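Local coordinates for putative uncharacterized protein PH1404 (Pyrococcus horikoshii, PDB 3AF6) that probably terminates transcription as a zinc-dependent ribonuclease that cuts nascent RNA where it leaves RNA polymerase and degrades the released strand, at residues G593-D596 with R597-M601; H618-P621 with Q622-L625. One frame throughout, in Å; residues are numbered along the deposited sequence.

How the interactions relate
Interactions 1 and 2 are two successive loop-to-helix junctions beside the zinc site, each with a histidine in the loop ahead of its helix. Both fall in what is predicted to be the C-terminal part of the metallo-beta-lactamase domain, their centres about 13 Å apart. Along the chain, 593-601 runs from a loop into helix 597-606; strand 613-617, part of a seven-stranded mixed sheet, follows, and 618-625 then leads into helix 621-635. The two helices meet through the Arg597–Asp626 salt bridge and the packing of Leu600 and Met601 on Leu627. Ahead of the helices the loops bring two histidines together, His594 CE1 and His618 CE1 being 4.1 Å apart. They match motifs B and C of beta-CASP nucleases, and His618 binds zinc.

Interaction 1 (G593-D596 with R597-M601); sequences GHAD and RRELM. With SO4 (sulfate ion), chain G.
Asp596 and Glu599 form a capping box, each carboxylate accepting from the other residue's backbone N-H. With chi1 at 80°, Asp596 has CG between its own backbone N and carbonyl carbon, which swings the carboxylate forward onto the first helical turn. There OD1 takes Glu599 N at 2.9 Å, nearly along the C-O axis. The return bond, Asp596 N to Glu599 OE2, is weak at 3.2 Å. Glu599 runs out beyond CG as an extended chain, crossing the Asp596 side chain at about a right angle, and the planes of the two carboxylates differ by 53°. Leu600 N donates to Asp596 O at 2.8 Å, as a helix begins.

Next to the box, Ala595 CB rests against Glu599 CB at 3.4 Å and against the CD2 branch of Leu600 at 3.7 Å, so the residue preceding the N-cap is folded onto the same turn. One residue further back, the ring edge of His594 faces a sulfate ion, probably from the crystallisation liquor, with NE2 donating to O4 at 2.8 Å. This is the histidine of beta-CASP motif B, and its ND1 is held by Glu392, the motif A acid, which fixes the turn of the ring. Outside the box, Asp596 OD2 accepts from Gln402 N, while Glu599 reaches Phe370 N through OE1 and Lys369 through OE2.

Asp596 OD1 and Glu599 OE2 stand only 3.7 Å apart, two like charges brought together; the lysine salt bridge and the N-terminal end of the helix would be expected to offset that cost and favour both carboxylates being ionised.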
loop_
_atom_site.group_PDB
_atom_site.type_symbol
_atom_site.label_atom_id
_atom_site.label_comp_id
_atom_site.label_asym_id
_atom_site.label_seq_id
_atom_site.Cartn_x
_atom_site.Cartn_y
_atom_site.Cartn_z
ATOM N N GLY A 593 -0.899 6.679 -13.008
ATOM C CA GLY A 593 0.081 6.110 -12.105
ATOM C C GLY A 593 0.606 4.819 -12.718
ATOM O O GLY A 593 1.332 4.068 -12.070
ATOM N N HIS A 594 0.224 4.561 -13.967
ATOM C CA HIS A 594 0.642 3.359 -14.699
ATOM C C HIS A 594 1.683 3.650 -15.770
ATOM O O HIS A 594 1.575 4.653 -16.489
ATOM C CB HIS A 594 -0.537 2.720 -15.427
ATOM C CG HIS A 594 -1.450 1.930 -14.551
ATOM N ND1 HIS A 594 -1.059 0.765 -13.933
ATOM C CD2 HIS A 594 -2.748 2.119 -14.221
ATOM C CE1 HIS A 594 -2.078 0.268 -13.257
ATOM N NE2 HIS A 594 -3.113 1.070 -13.416
ATOM N N ALA A 595 2.680 2.774 -15.899
ATOM C CA ALA A 595 3.669 2.961 -16.951
ATOM C C ALA A 595 2.891 2.788 -18.259
ATOM O O ALA A 595 2.038 1.898 -18.365
ATOM C CB ALA A 595 4.754 1.913 -16.851
ATOM N N ASP A 596 3.134 3.642 -19.246
ATOM C CA ASP A 596 2.415 3.483 -20.498
ATOM C C ASP A 596 3.186 2.493 -21.378
ATOM O O ASP A 596 4.200 1.949 -20.934
ATOM C CB ASP A 596 2.201 4.848 -21.161
ATOM C CG ASP A 596 3.417 5.361 -21.894
ATOM O OD1 ASP A 596 4.552 4.870 -21.649
ATOM O OD2 ASP A 596 3.217 6.285 -22.721
ATOM N N ARG A 597 2.705 2.231 -22.593
ATOM C CA ARG A 597 3.364 1.271 -23.477
ATOM C C ARG A 597 4.870 1.472 -23.537
ATOM O O ARG A 597 5.637 0.551 -23.240
ATOM C CB ARG A 597 2.758 1.334 -24.893
ATOM C CG ARG A 597 3.583 0.645 -26.004
ATOM C CD ARG A 597 4.003 -0.769 -25.633
ATOM N NE ARG A 597 3.358 -1.787 -26.459
ATOM C CZ ARG A 597 3.941 -2.428 -27.472
ATOM N NH1 ARG A 597 3.266 -3.337 -28.155
ATOM N NH2 ARG A 597 5.199 -2.171 -27.800
ATOM N N ARG A 598 5.293 2.676 -23.912
ATOM C CA ARG A 598 6.710 3.001 -24.011
ATOM C C ARG A 598 7.453 2.725 -22.691
ATOM O O ARG A 598 8.540 2.155 -22.693
ATOM C CB ARG A 598 6.860 4.473 -24.411
ATOM C CG ARG A 598 8.279 4.957 -24.661
ATOM C CD ARG A 598 8.250 6.462 -24.940
ATOM N NE ARG A 598 9.554 7.045 -25.286
ATOM C CZ ARG A 598 10.641 7.013 -24.511
ATOM N NH1 ARG A 598 10.612 6.412 -23.321
ATOM N NH2 ARG A 598 11.759 7.611 -24.920
ATOM N N GLU A 599 6.863 3.130 -21.570
ATOM C CA GLU A 599 7.490 2.921 -20.273
ATOM C C GLU A 599 7.658 1.448 -19.952
ATOM O O GLU A 599 8.688 1.041 -19.408
ATOM C CB GLU A 599 6.668 3.562 -19.150
ATOM C CG GLU A 599 6.536 5.049 -19.218
ATOM C CD GLU A 599 5.798 5.599 -18.016
ATOM O OE1 GLU A 599 6.271 5.380 -16.871
ATOM O OE2 GLU A 599 4.747 6.249 -18.215
ATOM N N LEU A 600 6.637 0.650 -20.259
ATOM C CA LEU A 600 6.712 -0.773 -19.974
ATOM C C LEU A 600 7.845 -1.399 -20.780
ATOM O O LEU A 600 8.671 -2.123 -20.235
ATOM C CB LEU A 600 5.377 -1.464 -20.287
ATOM C CG LEU A 600 4.131 -1.077 -19.463
ATOM C CD1 LEU A 600 2.906 -1.691 -20.121
ATOM C CD2 LEU A 600 4.246 -1.535 -18.008
ATOM N N MET A 601 7.900 -1.110 -22.074
ATOM C CA MET A 601 8.954 -1.675 -22.897
ATOM C C MET A 601 10.295 -1.213 -22.359
ATOM O O MET A 601 11.231 -2.007 -22.213
ATOM C CB MET A 601 8.798 -1.245 -24.356
ATOM C CG MET A 601 7.597 -1.858 -25.087
ATOM S SD MET A 601 7.653 -3.676 -25.350
ATOM C CE MET A 601 8.767 -3.812 -26.749
HETATM S S SO4 G . -5.886 0.190 -12.171
HETATM O O1 SO4 G . -7.242 0.001 -11.629
HETATM O O2 SO4 G . -4.929 -0.598 -11.380
HETATM O O3 SO4 G . -5.854 -0.257 -13.573
HETATM O O4 SO4 G . -5.520 1.615 -12.100
#

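Interaction 2 (H618-P621 with Q622-L625); sequences HGEP and QKCL. With ZN (zinc ion), chain J.
The side chain of Gln622 doubles back from the first turn of helix 621-635 to the residue before the helix, its NE2 donating to Glu620 OE2 at 3.0 Å. A bend at chi2 (79°) turns the amide back; the bond is straight, lies close to the amide plane and uses the anti lone pair of OE2. The other oxygen, Glu620 OE1, is taken by Tyr550 and Arg558. Lys623 runs alongside Glu620, pointing the same way, with its CD 3.7 Å from Glu620 CB, while NZ forms a salt bridge with Asp400.

Glu620 is the N-cap of this helix, and Pro621, which has no N-H to offer, occupies its first position. The loop ahead of them carries the motif C histidine of the beta-CASP nucleases: His618 NE2 binds zinc at 2.5 Å, in a site it shares with Asp260, His261 and Asp367.

On the buried side, Cys624 SG packs against the Gly619 backbone, 3.3 Å from Gly619 O. Backbone bonds begin the helix, from Cys624 N to Glu620 O at 3.1 Å and from Leu625 N to Pro621 O, also 3.1 Å.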
loop_
_atom_site.group_PDB
_atom_site.type_symbol
_atom_site.label_atom_id
_atom_site.label_comp_id
_atom_site.label_asym_id
_atom_site.label_seq_id
_atom_site.Cartn_x
_atom_site.Cartn_y
_atom_site.Cartn_z
ATOM N N HIS A 618 -2.221 -8.442 -15.477
ATOM C CA HIS A 618 -2.934 -7.215 -15.120
ATOM C C HIS A 618 -3.145 -6.265 -16.306
ATOM O O HIS A 618 -2.568 -5.186 -16.368
ATOM C CB HIS A 618 -2.157 -6.510 -14.004
ATOM C CG HIS A 618 -2.899 -5.387 -13.351
ATOM N ND1 HIS A 618 -3.210 -4.215 -14.007
ATOM C CD2 HIS A 618 -3.359 -5.240 -12.085
ATOM C CE1 HIS A 618 -3.827 -3.394 -13.176
ATOM N NE2 HIS A 618 -3.929 -3.992 -12.003
ATOM N N GLY A 619 -3.980 -6.687 -17.242
ATOM C CA GLY A 619 -4.275 -5.877 -18.407
ATOM C C GLY A 619 -5.380 -6.555 -19.190
ATOM O O GLY A 619 -5.624 -7.735 -19.003
ATOM N N GLU A 620 -6.080 -5.825 -20.043
ATOM C CA GLU A 620 -7.109 -6.464 -20.843
ATOM C C GLU A 620 -6.397 -7.597 -21.582
ATOM O O GLU A 620 -5.185 -7.542 -21.822
ATOM C CB GLU A 620 -7.726 -5.468 -21.822
ATOM C CG GLU A 620 -8.488 -4.357 -21.121
ATOM C CD GLU A 620 -8.986 -3.279 -22.072
ATOM O OE1 GLU A 620 -9.366 -2.194 -21.574
ATOM O OE2 GLU A 620 -8.998 -3.510 -23.307
ATOM N N PRO A 621 -7.140 -8.653 -21.940
ATOM C CA PRO A 621 -6.540 -9.796 -22.645
ATOM C C PRO A 621 -5.626 -9.443 -23.820
ATOM O O PRO A 621 -4.491 -9.910 -23.867
ATOM C CB PRO A 621 -7.755 -10.621 -23.063
ATOM C CG PRO A 621 -8.736 -10.341 -21.962
ATOM C CD PRO A 621 -8.590 -8.844 -21.755
ATOM N N GLN A 622 -6.105 -8.619 -24.753
ATOM C CA GLN A 622 -5.299 -8.251 -25.919
ATOM C C GLN A 622 -3.988 -7.625 -25.491
ATOM O O GLN A 622 -2.924 -7.964 -25.995
ATOM C CB GLN A 622 -6.018 -7.239 -26.816
ATOM C CG GLN A 622 -7.517 -7.215 -26.715
ATOM C CD GLN A 622 -8.015 -6.462 -25.489
ATOM O OE1 GLN A 622 -8.614 -7.057 -24.579
ATOM N NE2 GLN A 622 -7.776 -5.145 -25.460
ATOM N N LYS A 623 -4.093 -6.691 -24.557
ATOM C CA LYS A 623 -2.942 -5.976 -24.036
ATOM C C LYS A 623 -1.867 -6.865 -23.395
ATOM O O LYS A 623 -0.678 -6.616 -23.585
ATOM C CB LYS A 623 -3.430 -4.897 -23.064
ATOM C CG LYS A 623 -4.137 -3.743 -23.774
ATOM C CD LYS A 623 -5.164 -3.064 -22.885
ATOM C CE LYS A 623 -5.383 -1.595 -23.270
ATOM N NZ LYS A 623 -5.644 -1.373 -24.712
ATOM N N CYS A 624 -2.257 -7.900 -22.654
ATOM C CA CYS A 624 -1.242 -8.763 -22.051
ATOM C C CYS A 624 -0.554 -9.518 -23.161
ATOM O O CYS A 624 0.668 -9.698 -23.155
ATOM C CB CYS A 624 -1.855 -9.761 -21.082
ATOM S SG CYS A 624 -2.604 -9.028 -19.633
ATOM N N LEU A 625 -1.363 -9.953 -24.120
ATOM C CA LEU A 625 -0.884 -10.698 -25.272
ATOM C C LEU A 625 0.089 -9.834 -26.067
ATOM O O LEU A 625 1.228 -10.235 -26.342
ATOM C CB LEU A 625 -2.068 -11.083 -26.158
ATOM C CG LEU A 625 -1.937 -12.407 -26.905
ATOM C CD1 LEU A 625 -0.785 -12.361 -27.886
ATOM C CD2 LEU A 625 -1.716 -13.515 -25.877
HETATM ZN ZN ZN J . -4.349 -2.640 -9.941
#